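Local atomic coordinates of T9SS C-terminal target domain-containing protein (Bacteroides cellulosilyticus, PDB entry 5JVK), a protein that probably hydrolyses O-glycosidic bonds in carbohydrates, as a family 39 glycoside hydrolase of a gut symbiont. Residues N294-G299 with A354-R359; N311-W316 with R365-S370; S413-Y418 with L432-D437; E451-R456 with L487-L492; K458-V463 with G483-N488. All coordinates share one frame; numbering follows the deposited sequence.

Interaction 1: N294-G299 with A354-R359; sequences NTPDFG and AAYLAR
Arg359 reaches across from its helix with CG anti to the carbonyl carbon and a bend at chi3 (64°), which turns one side of the guanidinium to Asp297. The grip is side-on: Arg359 NE lies 3.0 Å and Arg359 NH2 2.8 Å from the same oxygen, Asp297 OD2, which sits near the guanidinium plane. Because the carboxylate is turned 84° to that plane, NE uses the syn lone pair while NH2 comes from above the carboxylate. Thr295 holds OG1 between backbone N and carbonyl carbon, where it accepts from Phe298 N at 3.0 Å, an ST motif. The same rotamer carries Thr295 CG2 to 3.4 Å from Arg359 NH2 and 3.6 Å from Tyr356 OH, a use of both branches that suits threonine. Thr295 CA lies over one face of Tyr356, and Pro296 CD, on a rigid ring, meets Tyr356 CD1 at 3.8 Å. An alanine at Asp297 would lose both bonds to Arg359 and would probably leave a buried guanidinium poorly balanced. Asp297 OD1 is held separately by Lys430 and Trp446, so the loop after barrel strand 284-287 is joined both to helix 350-366 and to strands 429-436 and 439-447.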
# COMPACT_ATOMS: atom_id res chain seq x y z
N ASN A 294 -12.29 10.11 5.44
CA ASN A 294 -11.68 11.39 5.82
C ASN A 294 -10.22 11.45 5.41
O ASN A 294 -9.62 10.44 5.05
CB ASN A 294 -11.79 11.61 7.34
CG ASN A 294 -13.21 11.49 7.84
OD1 ASN A 294 -13.54 10.56 8.59
ND2 ASN A 294 -14.06 12.41 7.42
N THR A 295 -9.64 12.65 5.49
CA THR A 295 -8.22 12.85 5.17
C THR A 295 -7.33 12.12 6.19
O THR A 295 -7.75 11.89 7.32
CB THR A 295 -7.81 14.34 5.19
OG1 THR A 295 -7.97 14.87 6.52
CG2 THR A 295 -8.62 15.16 4.20
N PRO A 296 -6.10 11.77 5.79
CA PRO A 296 -5.13 11.29 6.77
C PRO A 296 -4.58 12.42 7.65
O PRO A 296 -4.07 12.14 8.73
CB PRO A 296 -4.01 10.71 5.90
CG PRO A 296 -4.08 11.50 4.64
CD PRO A 296 -5.54 11.76 4.42
N ASP A 297 -4.68 13.66 7.19
CA ASP A 297 -4.22 14.83 7.96
C ASP A 297 -5.03 15.01 9.24
O ASP A 297 -4.45 15.09 10.33
CB ASP A 297 -4.35 16.12 7.12
CG ASP A 297 -3.55 16.07 5.82
OD1 ASP A 297 -2.65 16.92 5.63
OD2 ASP A 297 -3.84 15.18 4.99
N PHE A 298 -6.35 15.07 9.09
CA PHE A 298 -7.27 15.37 10.21
C PHE A 298 -8.11 14.18 10.69
O PHE A 298 -8.50 14.16 11.86
CB PHE A 298 -8.21 16.51 9.82
CG PHE A 298 -7.51 17.76 9.36
CD1 PHE A 298 -6.39 18.26 10.02
CD2 PHE A 298 -8.00 18.47 8.27
CE1 PHE A 298 -5.76 19.42 9.59
CE2 PHE A 298 -7.38 19.63 7.83
CZ PHE A 298 -6.26 20.10 8.49
N GLY A 299 -8.40 13.21 9.82
CA GLY A 299 -9.09 11.98 10.23
C GLY A 299 -10.45 12.19 10.86
O GLY A 299 -11.26 12.97 10.36
N ALA A 354 -6.15 8.65 -4.52
CA ALA A 354 -4.77 8.89 -4.94
C ALA A 354 -4.08 9.90 -4.04
O ALA A 354 -2.99 9.65 -3.53
CB ALA A 354 -4.74 9.36 -6.39
N ALA A 355 -4.73 11.05 -3.84
CA ALA A 355 -4.22 12.10 -2.96
C ALA A 355 -3.92 11.58 -1.55
O ALA A 355 -2.86 11.86 -1.00
CB ALA A 355 -5.19 13.27 -2.90
N TYR A 356 -4.85 10.82 -0.99
CA TYR A 356 -4.71 10.31 0.38
C TYR A 356 -3.67 9.21 0.50
O TYR A 356 -3.06 9.06 1.56
CB TYR A 356 -6.07 9.83 0.93
CG TYR A 356 -7.16 10.90 1.02
CD1 TYR A 356 -6.87 12.27 0.93
CD2 TYR A 356 -8.49 10.53 1.21
CE1 TYR A 356 -7.88 13.22 1.01
CE2 TYR A 356 -9.50 11.48 1.31
CZ TYR A 356 -9.18 12.82 1.20
OH TYR A 356 -10.18 13.77 1.29
N LEU A 357 -3.44 8.45 -0.57
CA LEU A 357 -2.36 7.46 -0.60
C LEU A 357 -1.00 8.14 -0.47
O LEU A 357 -0.20 7.76 0.38
CB LEU A 357 -2.41 6.63 -1.89
CG LEU A 357 -1.45 5.43 -1.99
CD1 LEU A 357 -2.08 4.31 -2.81
CD2 LEU A 357 -0.09 5.80 -2.57
N ALA A 358 -0.75 9.14 -1.32
CA ALA A 358 0.51 9.89 -1.28
C ALA A 358 0.70 10.57 0.07
O ALA A 358 1.79 10.51 0.64
CB ALA A 358 0.54 10.92 -2.39
N ARG A 359 -0.37 11.20 0.56
CA ARG A 359 -0.34 11.89 1.84
C ARG A 359 -0.10 10.96 3.03
O ARG A 359 0.59 11.34 3.98
CB ARG A 359 -1.62 12.73 2.03
CG ARG A 359 -1.52 14.05 1.29
CD ARG A 359 -2.84 14.66 0.85
NE ARG A 359 -3.72 15.03 1.95
CZ ARG A 359 -4.84 15.75 1.82
NH1 ARG A 359 -5.23 16.20 0.63
NH2 ARG A 359 -5.57 16.02 2.89

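Interaction 2: N311-W316 with R365-S370; sequences NIPTVW and RRHYMS
Met369 has CG in the crowded position between its backbone N and carbonyl carbon (chi1 69°) and bends again at chi2 (98°), a double turn that lays its methyl over the indole of Trp316. His367, the first residue to leave helical geometry, keeps CG beside its backbone N (chi1 -52°) and directs its imidazole to the first turn of helix 312-325. Met369 CE then stands 3.8 Å from the centroid of the five-membered ring of Trp316, almost on the ring normal, while SD lies obliquely to it in a Met-aromatic contact. A flexible, unbranched thioether suits this wrapping. Ile312 CG2 covers the opposite indole face, and His367 O lies at the ring edge, 3.4 Å from Trp316 CD1. In the eight-stranded parallel barrel, the TIM-barrel fold, helices 312-325 and 350-366 flank strand 335-341; Trp316 touches Val338 and Met369 touches Val336 of that strand. The polar end of the indole, NE1, is hydrogen-bonded to Ser364 OG. The imidazole of His367 is sandwiched between Arg366 CG on one face and Pro313 CA on the other, with His367 NE2 3.6 Å from Pro313 CB. Proline is at home in a first helical turn, where its missing N-H costs no helical bond. Asn311 is the N-cap: its OD1 accepts from Thr314 N at 3.0 Å and from Thr314 OG1 at 2.7 Å.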
# COMPACT_ATOMS: atom_id res chain seq x y z
N ASN A 311 -5.88 10.55 13.54
CA ASN A 311 -5.21 10.86 12.28
C ASN A 311 -3.73 10.48 12.36
O ASN A 311 -3.25 10.13 13.44
CB ASN A 311 -5.38 12.35 11.90
CG ASN A 311 -5.06 13.31 13.04
OD1 ASN A 311 -3.97 13.30 13.61
ND2 ASN A 311 -6.02 14.17 13.35
N ILE A 312 -3.02 10.52 11.24
CA ILE A 312 -1.61 10.10 11.21
C ILE A 312 -0.72 10.98 12.10
O ILE A 312 0.09 10.44 12.85
CB ILE A 312 -1.05 10.00 9.76
CG1 ILE A 312 -1.72 8.83 9.03
CG2 ILE A 312 0.47 9.80 9.78
CD1 ILE A 312 -1.37 8.71 7.56
N PRO A 313 -0.86 12.32 12.04
CA PRO A 313 -0.03 13.16 12.91
C PRO A 313 -0.24 12.99 14.43
O PRO A 313 0.66 13.31 15.21
CB PRO A 313 -0.40 14.59 12.48
CG PRO A 313 -0.87 14.44 11.08
CD PRO A 313 -1.60 13.14 11.06
N THR A 314 -1.41 12.48 14.84
CA THR A 314 -1.68 12.19 16.25
C THR A 314 -1.32 10.75 16.60
O THR A 314 -0.66 10.50 17.61
CB THR A 314 -3.16 12.42 16.58
OG1 THR A 314 -3.52 13.77 16.26
CG2 THR A 314 -3.44 12.17 18.06
N VAL A 315 -1.77 9.81 15.78
CA VAL A 315 -1.62 8.37 16.05
C VAL A 315 -0.15 7.90 15.98
O VAL A 315 0.28 7.12 16.84
CB VAL A 315 -2.50 7.51 15.12
CG1 VAL A 315 -2.21 6.02 15.27
CG2 VAL A 315 -3.98 7.78 15.38
N TRP A 316 0.59 8.36 14.98
CA TRP A 316 1.97 7.87 14.77
C TRP A 316 2.88 8.20 15.97
O TRP A 316 3.49 7.28 16.52
CB TRP A 316 2.58 8.37 13.43
CG TRP A 316 2.44 7.41 12.24
CD1 TRP A 316 3.44 7.01 11.40
CD2 TRP A 316 1.24 6.78 11.76
NE1 TRP A 316 2.95 6.17 10.44
CE2 TRP A 316 1.61 6.01 10.63
CE3 TRP A 316 -0.10 6.78 12.17
CZ2 TRP A 316 0.68 5.25 9.90
CZ3 TRP A 316 -1.02 6.02 11.44
CH2 TRP A 316 -0.62 5.27 10.32
N ARG A 365 6.22 8.87 6.84
CA ARG A 365 7.66 9.14 6.89
C ARG A 365 7.99 10.37 7.75
O ARG A 365 9.00 10.38 8.46
CB ARG A 365 8.22 9.32 5.47
CG ARG A 365 9.75 9.35 5.36
CD ARG A 365 10.39 8.00 5.61
NE ARG A 365 10.03 7.01 4.59
CZ ARG A 365 10.54 6.94 3.36
NH1 ARG A 365 11.45 7.81 2.93
NH2 ARG A 365 10.12 5.99 2.53
N ARG A 366 7.14 11.39 7.69
CA ARG A 366 7.31 12.60 8.52
C ARG A 366 7.38 12.25 10.00
O ARG A 366 8.31 12.66 10.69
CB ARG A 366 6.15 13.57 8.28
CG ARG A 366 6.28 14.90 9.01
CD ARG A 366 4.93 15.59 9.08
NE ARG A 366 5.00 16.86 9.81
CZ ARG A 366 3.95 17.57 10.21
NH1 ARG A 366 2.70 17.15 9.99
NH2 ARG A 366 4.14 18.71 10.86
N HIS A 367 6.40 11.48 10.47
CA HIS A 367 6.34 11.01 11.85
C HIS A 367 6.83 9.56 11.93
O HIS A 367 6.17 8.70 12.51
CB HIS A 367 4.89 11.09 12.37
CG HIS A 367 4.25 12.43 12.20
ND1 HIS A 367 4.46 13.48 13.07
CD2 HIS A 367 3.39 12.89 11.26
CE1 HIS A 367 3.77 14.53 12.67
NE2 HIS A 367 3.10 14.20 11.58
N TYR A 368 8.01 9.29 11.35
CA TYR A 368 8.49 7.91 11.15
C TYR A 368 8.47 7.09 12.43
O TYR A 368 9.09 7.46 13.43
CB TYR A 368 9.90 7.87 10.54
CG TYR A 368 10.31 6.45 10.18
CD1 TYR A 368 9.75 5.80 9.09
CD2 TYR A 368 11.25 5.76 10.95
CE1 TYR A 368 10.11 4.50 8.77
CE2 TYR A 368 11.62 4.45 10.64
CZ TYR A 368 11.04 3.83 9.54
OH TYR A 368 11.40 2.54 9.21
N MET A 369 7.75 5.97 12.39
CA MET A 369 7.72 5.00 13.49
C MET A 369 7.52 3.55 13.04
O MET A 369 8.14 2.65 13.61
CB MET A 369 6.69 5.41 14.55
CG MET A 369 5.23 5.32 14.13
SD MET A 369 4.44 3.81 14.69
CE MET A 369 2.89 3.87 13.80
N SER A 370 6.67 3.31 12.04
CA SER A 370 6.42 1.96 11.52
C SER A 370 7.41 1.58 10.42
O SER A 370 7.69 2.40 9.54
CB SER A 370 4.99 1.86 10.98
OG SER A 370 4.68 0.54 10.58

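Interaction 3: S413-Y418 with L432-D437; sequences SLLKNY and LAFGQD
Helix 403-415, the last around the TIM barrel, ends here and turns into the antiparallel sheet that follows it; the contact lies between that turn and strand 429-436. Tyr418 carries most of it, with CG anti to its carbonyl carbon, beside the backbone N. Starting at the root, Tyr418 CB rests 3.3 Å from Gly435 O. CG is farther from the same carbonyl, and Tyr418 CD1 approaches it again at 3.6 Å, with the oxygen oblique to the ring. Gly435 thus meets Tyr418 through its backbone carbonyl, and Tyr418 CA and Gly435 CA are 4.8 Å apart. Farther along, Tyr418 CE1 lies 3.9 Å from Gln436 CB and 3.8 Å from Gln436 OE1, which is at the ring edge; the amide is turned 72° to the ring. Gln436 reaches there through an extended chain, with CG anti to its backbone N. Deeper in, Leu415 CD2 sits over one face of Phe434, 4.3 Å from CE1, an apolar pair suited to the buried seam, where Phe434 also packs on Arg365 and Phe442. At the tip, the phenol and the amide share a water, which lies 3.0 Å from Tyr418 OH and donates to Gln436 OE1 at 3.1 Å.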
# COMPACT_ATOMS: atom_id res chain seq x y z
N SER A 413 8.89 7.11 -5.83
CA SER A 413 10.09 7.60 -6.54
C SER A 413 10.74 8.83 -5.90
O SER A 413 11.95 9.03 -6.04
CB SER A 413 9.76 7.91 -8.00
OG SER A 413 9.05 9.12 -8.13
N LEU A 414 9.94 9.65 -5.22
CA LEU A 414 10.43 10.85 -4.54
C LEU A 414 10.88 10.58 -3.11
O LEU A 414 11.96 11.02 -2.72
CB LEU A 414 9.36 11.94 -4.57
CG LEU A 414 9.32 12.67 -5.92
CD1 LEU A 414 7.90 12.85 -6.45
CD2 LEU A 414 10.05 14.00 -5.82
N LEU A 415 10.06 9.87 -2.33
CA LEU A 415 10.37 9.52 -0.93
C LEU A 415 11.66 8.73 -0.79
O LEU A 415 12.51 9.06 0.04
CB LEU A 415 9.24 8.71 -0.28
CG LEU A 415 8.09 9.46 0.39
CD1 LEU A 415 6.94 8.51 0.69
CD2 LEU A 415 8.56 10.16 1.66
N LYS A 416 11.79 7.67 -1.59
CA LYS A 416 12.89 6.72 -1.50
C LYS A 416 13.06 6.28 -0.03
O LYS A 416 12.10 5.81 0.57
CB LYS A 416 14.17 7.31 -2.10
CG LYS A 416 14.09 7.75 -3.55
CD LYS A 416 15.47 8.19 -4.03
CE LYS A 416 15.49 8.58 -5.50
NZ LYS A 416 14.96 9.95 -5.71
N ASN A 417 14.25 6.45 0.55
CA ASN A 417 14.47 6.22 1.97
C ASN A 417 15.01 7.47 2.65
O ASN A 417 15.77 7.39 3.62
CB ASN A 417 15.41 5.03 2.13
CG ASN A 417 14.74 3.73 1.77
OD1 ASN A 417 15.03 3.12 0.75
ND2 ASN A 417 13.81 3.32 2.61
N TYR A 418 14.59 8.63 2.15
CA TYR A 418 14.97 9.92 2.73
C TYR A 418 14.26 10.12 4.07
O TYR A 418 13.11 9.70 4.24
CB TYR A 418 14.61 11.07 1.79
CG TYR A 418 15.38 11.11 0.48
CD1 TYR A 418 16.77 11.02 0.46
CD2 TYR A 418 14.72 11.28 -0.74
CE1 TYR A 418 17.48 11.07 -0.74
CE2 TYR A 418 15.42 11.34 -1.94
CZ TYR A 418 16.80 11.23 -1.93
OH TYR A 418 17.50 11.28 -3.12
N LEU A 432 6.63 20.39 3.57
CA LEU A 432 7.49 19.51 4.35
C LEU A 432 8.77 19.23 3.58
O LEU A 432 8.73 19.07 2.37
CB LEU A 432 6.77 18.18 4.63
CG LEU A 432 5.33 18.23 5.13
CD1 LEU A 432 4.73 16.83 5.11
CD2 LEU A 432 5.26 18.83 6.52
N ALA A 433 9.89 19.16 4.30
CA ALA A 433 11.21 18.88 3.70
C ALA A 433 11.70 17.49 4.11
O ALA A 433 11.59 17.10 5.28
CB ALA A 433 12.21 19.93 4.13
N PHE A 434 12.23 16.75 3.14
CA PHE A 434 12.84 15.44 3.38
C PHE A 434 14.25 15.46 2.82
O PHE A 434 14.59 16.33 2.01
CB PHE A 434 12.02 14.34 2.71
CG PHE A 434 10.66 14.15 3.32
CD1 PHE A 434 10.45 13.17 4.28
CD2 PHE A 434 9.60 14.95 2.93
CE1 PHE A 434 9.19 13.00 4.85
CE2 PHE A 434 8.34 14.78 3.49
CZ PHE A 434 8.14 13.80 4.45
N GLY A 435 15.07 14.50 3.24
CA GLY A 435 16.46 14.51 2.84
C GLY A 435 17.32 13.36 3.32
O GLY A 435 16.82 12.37 3.85
N GLN A 436 18.62 13.52 3.12
CA GLN A 436 19.61 12.48 3.37
C GLN A 436 20.76 13.07 4.18
O GLN A 436 21.31 14.11 3.81
CB GLN A 436 20.14 11.96 2.03
CG GLN A 436 20.90 10.65 2.10
CD GLN A 436 21.27 10.11 0.73
OE1 GLN A 436 21.27 10.85 -0.27
NE2 GLN A 436 21.59 8.82 0.66
N ASP A 437 21.08 12.42 5.30
CA ASP A 437 22.27 12.74 6.11
C ASP A 437 22.45 14.24 6.41
O ASP A 437 23.56 14.77 6.36
CB ASP A 437 23.53 12.14 5.42
CG ASP A 437 23.46 10.60 5.27
OD1 ASP A 437 22.51 9.97 5.81
OD2 ASP A 437 24.35 10.02 4.62
O HOH W 1 20.36 12.11 -2.90

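Interaction 4: E451-R456 with L487-L492; sequences EGTTIR and LNLSIL
Backbone hydrogen bonds form the frame. Strands 453-456 and 487-489 run antiparallel, their directions 147° apart, and two hydrogen-bonded pairs flank a non-hydrogen-bonded one. In the first, Thr453 N reaches Leu489 O at 3.2 Å from above the carbonyl plane, and Leu489 N returns to Thr453 O at 2.7 Å, nearly along the C=O axis. In the second, Ile455 N to Leu487 O (2.9 Å) and Leu487 N to Ile455 O (2.8 Å) are straighter. Between them, Thr454 CA makes a CA-H...O contact of 3.4 Å with Leu487 O. Just before the strand, Gly452 has a positive phi of 95°, and a CB there would run into Leu489 O and the preceding carbonyl.

One polar side-chain bond crosses. Thr454 and Asn488 lie side by side on the exposed face, and Thr454 OG1 donates to Asn488 OD1 at 2.9 Å, in the plane of the amide carbonyl. Short polar groups suit a face turned to solvent.

The other face is largely apolar, with Thr453 the polar exception at its end, weakly hydrogen-bonded to Asn429. Ile455 holds CG1 between backbone N and carbonyl carbon (chi1 60°), which brings that branch diagonally to 3.7 Å from Leu489 CD1. Leu487 and Leu489 continue onto Ala445, and Ile455 onto Val431. An alanine at Ile455 would remove both branches, CG1 with its CD1 and CG2, and would probably loosen the packing on Leu489.

The pair is thus amphipathic, as expected of strands laid against a second sheet in a beta-sandwich-like arrangement.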
# COMPACT_ATOMS: atom_id res chain seq x y z
N GLU A 451 -11.23 22.71 -2.76
CA GLU A 451 -11.18 23.67 -3.88
C GLU A 451 -9.77 24.11 -4.30
O GLU A 451 -9.60 24.60 -5.41
CB GLU A 451 -12.05 24.90 -3.57
CG GLU A 451 -11.53 25.86 -2.48
CD GLU A 451 -11.91 25.46 -1.05
OE1 GLU A 451 -12.26 24.29 -0.81
OE2 GLU A 451 -11.84 26.34 -0.16
N GLY A 452 -8.78 23.95 -3.41
CA GLY A 452 -7.40 24.35 -3.69
C GLY A 452 -7.09 25.75 -3.17
O GLY A 452 -8.01 26.53 -2.92
N THR A 453 -5.80 26.05 -3.00
CA THR A 453 -5.33 27.40 -2.66
C THR A 453 -3.99 27.69 -3.32
O THR A 453 -3.29 26.78 -3.77
CB THR A 453 -5.14 27.63 -1.14
OG1 THR A 453 -4.30 26.60 -0.59
CG2 THR A 453 -6.46 27.63 -0.42
N THR A 454 -3.64 28.97 -3.35
CA THR A 454 -2.34 29.44 -3.78
C THR A 454 -1.57 29.94 -2.55
O THR A 454 -2.14 30.63 -1.71
CB THR A 454 -2.48 30.57 -4.81
OG1 THR A 454 -3.21 30.09 -5.94
CG2 THR A 454 -1.11 31.08 -5.26
N ILE A 455 -0.29 29.57 -2.46
CA ILE A 455 0.61 30.11 -1.43
C ILE A 455 1.93 30.56 -2.04
O ILE A 455 2.29 30.17 -3.15
CB ILE A 455 0.88 29.10 -0.28
CG1 ILE A 455 1.54 27.82 -0.79
CG2 ILE A 455 -0.41 28.77 0.46
CD1 ILE A 455 2.31 27.08 0.28
N ARG A 456 2.64 31.39 -1.28
CA ARG A 456 3.95 31.90 -1.67
C ARG A 456 4.96 31.46 -0.63
O ARG A 456 4.91 31.92 0.50
CB ARG A 456 3.90 33.42 -1.79
CG ARG A 456 3.21 33.87 -3.05
CD ARG A 456 2.82 35.34 -3.02
NE ARG A 456 2.46 35.80 -4.36
CZ ARG A 456 1.31 35.52 -5.00
NH1 ARG A 456 0.36 34.78 -4.43
NH2 ARG A 456 1.12 36.00 -6.23
N LEU A 487 3.02 28.68 -5.45
CA LEU A 487 2.56 27.29 -5.59
C LEU A 487 1.04 27.22 -5.57
O LEU A 487 0.41 27.73 -4.64
CB LEU A 487 3.10 26.43 -4.45
CG LEU A 487 4.62 26.33 -4.30
CD1 LEU A 487 4.97 25.47 -3.10
CD2 LEU A 487 5.26 25.77 -5.56
N ASN A 488 0.47 26.58 -6.59
CA ASN A 488 -0.98 26.36 -6.68
C ASN A 488 -1.30 24.99 -6.11
O ASN A 488 -1.24 23.98 -6.81
CB ASN A 488 -1.44 26.48 -8.13
CG ASN A 488 -1.24 27.87 -8.69
OD1 ASN A 488 -1.65 28.86 -8.08
ND2 ASN A 488 -0.59 27.96 -9.85
N LEU A 489 -1.65 24.97 -4.82
CA LEU A 489 -1.83 23.73 -4.08
C LEU A 489 -3.17 23.08 -4.38
O LEU A 489 -4.18 23.76 -4.55
CB LEU A 489 -1.72 23.98 -2.57
CG LEU A 489 -0.44 24.64 -2.04
CD1 LEU A 489 -0.48 24.69 -0.52
CD2 LEU A 489 0.81 23.90 -2.51
N SER A 490 -3.15 21.75 -4.46
CA SER A 490 -4.35 20.93 -4.49
C SER A 490 -4.26 19.88 -3.40
O SER A 490 -3.27 19.79 -2.67
CB SER A 490 -4.51 20.26 -5.87
OG SER A 490 -3.56 19.23 -6.06
N ILE A 491 -5.32 19.08 -3.28
CA ILE A 491 -5.31 17.89 -2.41
C ILE A 491 -4.19 16.91 -2.78
O ILE A 491 -3.64 16.23 -1.91
CB ILE A 491 -6.68 17.17 -2.36
CG1 ILE A 491 -7.11 16.62 -3.73
CG2 ILE A 491 -7.75 18.11 -1.80
CD1 ILE A 491 -8.36 15.78 -3.68
N LEU A 492 -3.85 16.85 -4.07
CA LEU A 492 -2.77 16.00 -4.58
C LEU A 492 -1.42 16.66 -4.31
O LEU A 492 -1.19 17.79 -4.75
CB LEU A 492 -2.93 15.79 -6.08
CG LEU A 492 -4.23 15.11 -6.53
CD1 LEU A 492 -4.62 15.55 -7.94
CD2 LEU A 492 -4.09 13.60 -6.44

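Interaction 5: K458-V463 with G483-N488; sequences KAPTDV and GYLVLN
Lys458 and Tyr484 form an antiparallel, non-hydrogen-bonded pair with their CA atoms 4.2 Å apart, and one backbone hydrogen bond follows, from Ala459 N to Gly483 O at 3.2 Å. This is the far end of the two-stranded antiparallel ribbon of strands 453-458 and 484-489, where strand 453-458 ends and the chain turns into the loop leading to strand 466-469. The N-H...O angle of 177° makes the bond straight at the hydrogen, although the donor sits above the carbonyl plane. Gly483 has a positive phi (82°), a conformation readily taken by glycine, as the chain turns into its strand.

On the outer face, Tyr484 keeps CG beside its backbone N, so that the ring lies alongside Lys458. Lys458 CB stands over one ring face, 4.2 Å from the centroid, in a CH-pi contact, and Lys458 N is 3.4 Å from Tyr484 CD2. Beyond CB the lysine is extended, with CG anti to its backbone N (chi1 176°), and its end leads away from the ring; a long aliphatic stem with a charged tip fits such an exposed position.

Toward the interior, Leu485 is buried and is met by three small or compact apolar groups of the loop. It also packs on Leu496 of strand 494-498. Ala459 CB approaches Leu485 CG at 4.3 Å, and Pro460 CD comes as near to Leu485 CD1. The other methyl, Leu485 CD2, meets Val463 CG2 at 4.4 Å.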
# COMPACT_ATOMS: atom_id res chain seq x y z
N LYS A 458 8.96 31.22 0.41
CA LYS A 458 10.28 31.78 0.10
C LYS A 458 11.19 30.66 -0.39
O LYS A 458 11.25 29.60 0.22
CB LYS A 458 10.91 32.47 1.32
CG LYS A 458 12.32 32.97 1.05
CD LYS A 458 12.79 33.99 2.07
CE LYS A 458 14.19 34.49 1.71
NZ LYS A 458 14.86 35.17 2.85
N ALA A 459 11.91 30.93 -1.49
CA ALA A 459 12.77 29.95 -2.14
C ALA A 459 13.85 29.42 -1.19
O ALA A 459 14.82 30.14 -0.90
CB ALA A 459 13.41 30.55 -3.39
N PRO A 460 13.70 28.17 -0.69
CA PRO A 460 14.62 27.66 0.33
C PRO A 460 16.01 27.30 -0.23
O PRO A 460 17.01 27.51 0.45
CB PRO A 460 13.88 26.43 0.88
CG PRO A 460 13.04 25.96 -0.25
CD PRO A 460 12.73 27.14 -1.12
N THR A 461 16.03 26.75 -1.44
CA THR A 461 17.25 26.58 -2.23
C THR A 461 17.17 27.61 -3.37
O THR A 461 16.12 28.23 -3.58
CB THR A 461 17.32 25.15 -2.82
OG1 THR A 461 16.83 24.20 -1.86
CG2 THR A 461 18.75 24.77 -3.21
N ASP A 462 18.28 27.82 -4.09
CA ASP A 462 18.27 28.67 -5.28
C ASP A 462 17.33 28.12 -6.35
O ASP A 462 17.11 26.91 -6.44
CB ASP A 462 19.68 28.83 -5.87
CG ASP A 462 20.64 29.57 -4.95
OD1 ASP A 462 20.19 30.45 -4.17
OD2 ASP A 462 21.85 29.27 -5.00
N VAL A 463 16.79 29.02 -7.17
CA VAL A 463 15.73 28.69 -8.12
C VAL A 463 16.22 27.78 -9.26
O VAL A 463 15.51 26.87 -9.69
CB VAL A 463 15.06 29.98 -8.67
CG1 VAL A 463 14.07 29.66 -9.78
CG2 VAL A 463 14.38 30.74 -7.54
N GLY A 483 11.43 36.53 -5.26
CA GLY A 483 12.08 35.62 -4.32
C GLY A 483 11.18 34.62 -3.61
O GLY A 483 11.63 33.93 -2.69
N TYR A 484 9.91 34.53 -4.03
CA TYR A 484 8.95 33.56 -3.48
C TYR A 484 8.44 32.67 -4.60
O TYR A 484 8.10 33.15 -5.68
CB TYR A 484 7.77 34.28 -2.83
CG TYR A 484 8.08 34.88 -1.48
CD1 TYR A 484 8.83 36.05 -1.38
CD2 TYR A 484 7.61 34.29 -0.31
CE1 TYR A 484 9.12 36.61 -0.14
CE2 TYR A 484 7.90 34.84 0.93
CZ TYR A 484 8.65 36.00 1.01
OH TYR A 484 8.93 36.56 2.24
N LEU A 485 8.36 31.37 -4.33
CA LEU A 485 7.77 30.42 -5.26
C LEU A 485 6.26 30.44 -5.08
O LEU A 485 5.77 30.18 -3.98
CB LEU A 485 8.32 29.01 -5.01
CG LEU A 485 9.84 28.86 -5.09
CD1 LEU A 485 10.25 27.45 -4.68
CD2 LEU A 485 10.35 29.19 -6.48
N VAL A 486 5.53 30.76 -6.15
CA VAL A 486 4.07 30.77 -6.14
C VAL A 486 3.59 29.36 -6.45
O VAL A 486 3.74 28.90 -7.59
CB VAL A 486 3.48 31.77 -7.17
CG1 VAL A 486 1.96 31.82 -7.07
CG2 VAL A 486 4.07 33.16 -6.98
N LEU A 487 3.02 28.68 -5.45
CA LEU A 487 2.56 27.29 -5.59
C LEU A 487 1.04 27.22 -5.57
O LEU A 487 0.41 27.73 -4.64
CB LEU A 487 3.10 26.43 -4.45
CG LEU A 487 4.62 26.33 -4.30
CD1 LEU A 487 4.97 25.47 -3.10
CD2 LEU A 487 5.26 25.77 -5.56
N ASN A 488 0.47 26.58 -6.59
CA ASN A 488 -0.98 26.36 -6.68
C ASN A 488 -1.30 24.99 -6.11
O ASN A 488 -1.24 23.98 -6.81
CB ASN A 488 -1.44 26.48 -8.13
CG ASN A 488 -1.24 27.87 -8.69
OD1 ASN A 488 -1.65 28.86 -8.08
ND2 ASN A 488 -0.59 27.96 -9.85

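Overall arrangement
From the N terminus, interaction 1 opens first in the loop after barrel strand 284-287, and interaction 2 opens before it closes. The two therefore cross, both ending on or just beyond helix 350-366, and adjoin through Pro296 O to Ile312 N and Phe298 O to Asn311 ND2. Interaction 3 follows in series, closing a short loop where the barrel passes into the antiparallel sheet; Arg365 joins it to interaction 2 through Lys416 O and Tyr418 O. Interaction 5 nests within interaction 4; sharing Leu487 and Asn488, they join strands 453-458 and 484-489 into a ribbon, closing the loop that holds strands 466-469 and 475-476. Arg359 NH1 bonded to Ile491 O ties interaction 4 back to the barrel helix of interaction 1.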